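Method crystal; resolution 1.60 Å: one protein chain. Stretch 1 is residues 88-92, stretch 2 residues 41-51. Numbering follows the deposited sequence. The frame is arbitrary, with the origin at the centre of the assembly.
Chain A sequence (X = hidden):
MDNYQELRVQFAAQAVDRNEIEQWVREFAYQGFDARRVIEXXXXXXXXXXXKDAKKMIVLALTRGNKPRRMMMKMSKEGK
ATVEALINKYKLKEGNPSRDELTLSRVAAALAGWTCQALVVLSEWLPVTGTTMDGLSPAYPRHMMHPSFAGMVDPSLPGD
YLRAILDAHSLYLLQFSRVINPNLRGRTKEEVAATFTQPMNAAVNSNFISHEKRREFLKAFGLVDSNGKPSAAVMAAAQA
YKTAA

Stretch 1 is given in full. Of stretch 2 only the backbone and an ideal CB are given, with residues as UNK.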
# COMPACT_ATOMS: atom_id res chain seq x y z
N ASN A 88 25.74 23.26 -21.28
CA ASN A 88 26.63 24.26 -20.68
C ASN A 88 26.43 25.66 -21.25
O ASN A 88 26.51 26.65 -20.52
CB ASN A 88 28.10 23.84 -20.82
CG ASN A 88 28.42 22.57 -20.05
OD1 ASN A 88 29.30 21.80 -20.46
ND2 ASN A 88 27.72 22.33 -18.95
N LYS A 89 26.17 25.73 -22.56
CA LYS A 89 26.03 27.00 -23.26
C LYS A 89 24.67 27.67 -23.00
O LYS A 89 24.61 28.89 -22.83
CB LYS A 89 26.24 26.80 -24.76
CG LYS A 89 26.35 28.09 -25.57
CD LYS A 89 26.69 27.78 -27.02
CE LYS A 89 26.71 29.04 -27.86
NZ LYS A 89 27.14 28.74 -29.26
N TYR A 90 23.61 26.86 -22.97
CA TYR A 90 22.25 27.38 -22.84
C TYR A 90 21.63 27.15 -21.46
O TYR A 90 20.46 27.48 -21.23
CB TYR A 90 21.35 26.81 -23.95
CG TYR A 90 21.77 27.27 -25.33
CD1 TYR A 90 21.29 28.46 -25.86
CD2 TYR A 90 22.65 26.51 -26.11
CE1 TYR A 90 21.67 28.89 -27.13
CE2 TYR A 90 23.04 26.93 -27.37
CZ TYR A 90 22.55 28.12 -27.88
OH TYR A 90 22.93 28.54 -29.13
N LYS A 91 22.42 26.58 -20.55
CA LYS A 91 22.02 26.29 -19.16
C LYS A 91 20.71 25.50 -19.08
O LYS A 91 19.83 25.80 -18.26
CB LYS A 91 21.97 27.58 -18.32
CG LYS A 91 23.21 28.48 -18.42
CD LYS A 91 24.53 27.75 -18.11
CE LYS A 91 24.81 27.68 -16.61
NZ LYS A 91 26.08 26.94 -16.33
N LEU A 92 20.61 24.47 -19.92
CA LEU A 92 19.39 23.69 -20.07
C LEU A 92 18.98 22.94 -18.80
O LEU A 92 19.82 22.37 -18.09
CB LEU A 92 19.51 22.70 -21.24
CG LEU A 92 19.69 23.28 -22.65
CD1 LEU A 92 20.00 22.16 -23.64
CD2 LEU A 92 18.46 24.06 -23.10
N UNK A 41 16.62 34.49 -24.31
CA UNK A 41 17.67 33.66 -23.72
C UNK A 41 18.48 32.91 -24.77
O UNK A 41 19.70 32.80 -24.63
CB UNK A 41 17.06 32.66 -22.74
N UNK A 42 17.81 32.43 -25.82
CA UNK A 42 18.50 31.77 -26.94
C UNK A 42 19.50 32.69 -27.63
O UNK A 42 20.65 32.31 -27.84
CB UNK A 42 17.48 31.27 -27.96
N UNK A 43 19.06 33.90 -27.95
CA UNK A 43 19.90 34.93 -28.58
C UNK A 43 21.06 35.34 -27.68
O UNK A 43 22.20 35.49 -28.15
CB UNK A 43 19.06 36.16 -28.93
N UNK A 44 20.77 35.51 -26.39
CA UNK A 44 21.76 35.89 -25.38
C UNK A 44 22.88 34.85 -25.24
O UNK A 44 24.06 35.19 -25.34
CB UNK A 44 21.07 36.09 -24.03
N UNK A 45 22.49 33.60 -25.02
CA UNK A 45 23.44 32.51 -24.81
C UNK A 45 24.12 32.06 -26.10
O UNK A 45 25.29 31.67 -26.08
CB UNK A 45 22.73 31.32 -24.17
N UNK A 46 23.39 32.11 -27.20
CA UNK A 46 23.84 31.51 -28.46
C UNK A 46 24.59 32.41 -29.41
O UNK A 46 25.45 31.94 -30.16
CB UNK A 46 22.63 30.95 -29.20
N UNK A 47 24.27 33.70 -29.38
CA UNK A 47 24.89 34.67 -30.29
C UNK A 47 24.65 34.31 -31.74
O UNK A 47 23.51 34.09 -32.16
CB UNK A 47 26.39 34.77 -30.03
N UNK A 48 25.73 34.22 -32.51
CA UNK A 48 25.66 33.87 -33.93
C UNK A 48 25.23 32.42 -34.17
O UNK A 48 24.77 32.08 -35.26
CB UNK A 48 27.02 34.11 -34.59
N UNK A 49 25.37 31.58 -33.14
CA UNK A 49 25.07 30.16 -33.26
C UNK A 49 23.64 29.76 -32.85
O UNK A 49 23.28 28.59 -32.92
CB UNK A 49 26.07 29.37 -32.41
N UNK A 50 22.82 30.73 -32.43
CA UNK A 50 21.53 30.41 -31.80
C UNK A 50 20.52 29.68 -32.70
O UNK A 50 19.84 28.76 -32.24
CB UNK A 50 20.89 31.71 -31.30
N UNK A 51 20.43 30.09 -33.96
CA UNK A 51 19.46 29.51 -34.90
C UNK A 51 19.73 28.04 -35.19
O UNK A 51 18.82 27.21 -35.11
CB UNK A 51 19.47 30.30 -36.21

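Stretch 1 offers the ring of Tyr90, the carbonyl of Lys89 and the extended, all-t side chain of Lys89 with its charge.

Position 41 has its CA-to-CB bond sideways and nothing of stretch 1 near its ideal CB; many helix formers would suit, and it is Leu41, which makes no contact here.

At position 42 the bond is again sideways, but the ideal CB lies 4.9 Å from Tyr90 CE1, so a side chain of some length could reach the ring. An apolar group suits best, and several would serve. Leu42 brings its CD2 to 4.1 Å from Tyr90 CD1, while Leu42 O meets the ring edge, 3.6 Å from Tyr90 CE1.

Position 43 points away and 44 sideways, both without a neighbour in stretch 1; polar or charged residues would be tolerated, and Lys43 and Gln44 are found.

Position 45 gives stretch 2 its largest share of the contact. The CA atom of position 45 is 5.6 Å from Tyr90 CA, its bond points toward stretch 1, and its ideal CB sits 3.4 Å from Lys89 O and 3.6 Å from Tyr90 CD1. A large, flat or apolar side chain could spread along the end of the helix. Tyr45 does so: Tyr45 CB packs 3.6 Å from Tyr90 CD1, one ring face covers Tyr90 C, and Tyr45 OH lies 4.0 Å from Lys91 CG. A water donates hydrogen bonds to Tyr45 O (2.6 Å) and Lys89 O (3.2 Å), tying the two backbones together.

Position 46 allows little choice. An ideal CB would stand 2.4 Å from Tyr90 OH, a clash, so glycine alone fits this arrangement. Gly46 lets the hydroxyl approach, with Tyr90 OH 3.2 Å from Gly46 CA.

Position 47 has a phi of 59° and a psi of -126° as the chain leaves the helix; positive phi favours glycine, and Gly47 it is. Position 48 points away into space free of stretch 1, where a small or polar residue would do: Ala48.

Position 49 points toward stretch 1, its ideal CB 3.4 Å from Lys89 NZ. A charge there asks for an acidic or polar partner, with a short acid well suited. Asp49 forms a salt bridge, Lys89 NZ to Asp49 OD2 at 3.3 Å, whose hydrogen bond is weak.

Position 50, sideways, has its ideal CB 4.3 Å from Tyr90 OH, leaving the choice largely open. Trp50 CA lies 3.5 Å from Tyr90 OH; its side chain comes no closer than Trp50 CB, 4.2 Å from Tyr90 OH. Position 51 points away; Glu51 is one of many possibilities.

Stretch 2 (41-51) LLKQYGGADWE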
# COMPACT_ATOMS: atom_id res chain seq x y z
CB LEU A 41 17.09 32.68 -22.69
CG LEU A 41 16.52 33.27 -21.39
CD1 LEU A 41 15.74 32.21 -20.63
CD2 LEU A 41 17.61 33.87 -20.51
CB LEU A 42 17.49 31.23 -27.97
CG LEU A 42 16.67 30.00 -27.60
CD1 LEU A 42 15.57 29.77 -28.63
CD2 LEU A 42 17.54 28.75 -27.46
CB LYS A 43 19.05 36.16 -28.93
CG LYS A 43 18.11 35.98 -30.13
CD LYS A 43 18.66 36.62 -31.40
CE LYS A 43 18.37 38.12 -31.45
NZ LYS A 43 18.85 38.76 -32.71
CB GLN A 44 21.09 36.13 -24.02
CG GLN A 44 22.05 36.45 -22.89
CD GLN A 44 21.40 36.37 -21.53
OE1 GLN A 44 20.53 37.18 -21.19
NE2 GLN A 44 21.80 35.38 -20.74
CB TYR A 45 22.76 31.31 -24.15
CG TYR A 45 22.39 31.50 -22.69
CD1 TYR A 45 23.33 31.91 -21.75
CD2 TYR A 45 21.09 31.23 -22.24
CE1 TYR A 45 23.00 32.07 -20.42
CE2 TYR A 45 20.74 31.39 -20.91
CZ TYR A 45 21.70 31.81 -20.00
OH TYR A 45 21.36 31.97 -18.68
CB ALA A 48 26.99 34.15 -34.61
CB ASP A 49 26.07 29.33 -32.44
CG ASP A 49 27.51 29.54 -32.88
OD1 ASP A 49 27.83 29.25 -34.05
OD2 ASP A 49 28.33 29.99 -32.05
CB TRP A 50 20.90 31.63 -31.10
CG TRP A 50 20.04 32.51 -31.97
CD1 TRP A 50 20.43 33.64 -32.63
CD2 TRP A 50 18.64 32.36 -32.25
NE1 TRP A 50 19.37 34.19 -33.31
CE2 TRP A 50 18.25 33.43 -33.09
CE3 TRP A 50 17.67 31.42 -31.87
CZ2 TRP A 50 16.95 33.58 -33.56
CZ3 TRP A 50 16.37 31.57 -32.34
CH2 TRP A 50 16.02 32.64 -33.18
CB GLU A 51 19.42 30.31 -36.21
CG GLU A 51 18.66 31.63 -36.10
CD GLU A 51 19.14 32.68 -37.09
OE1 GLU A 51 20.36 32.92 -37.16
OE2 GLU A 51 18.29 33.27 -37.78
O HOH W 1 26.59 31.16 -23.86
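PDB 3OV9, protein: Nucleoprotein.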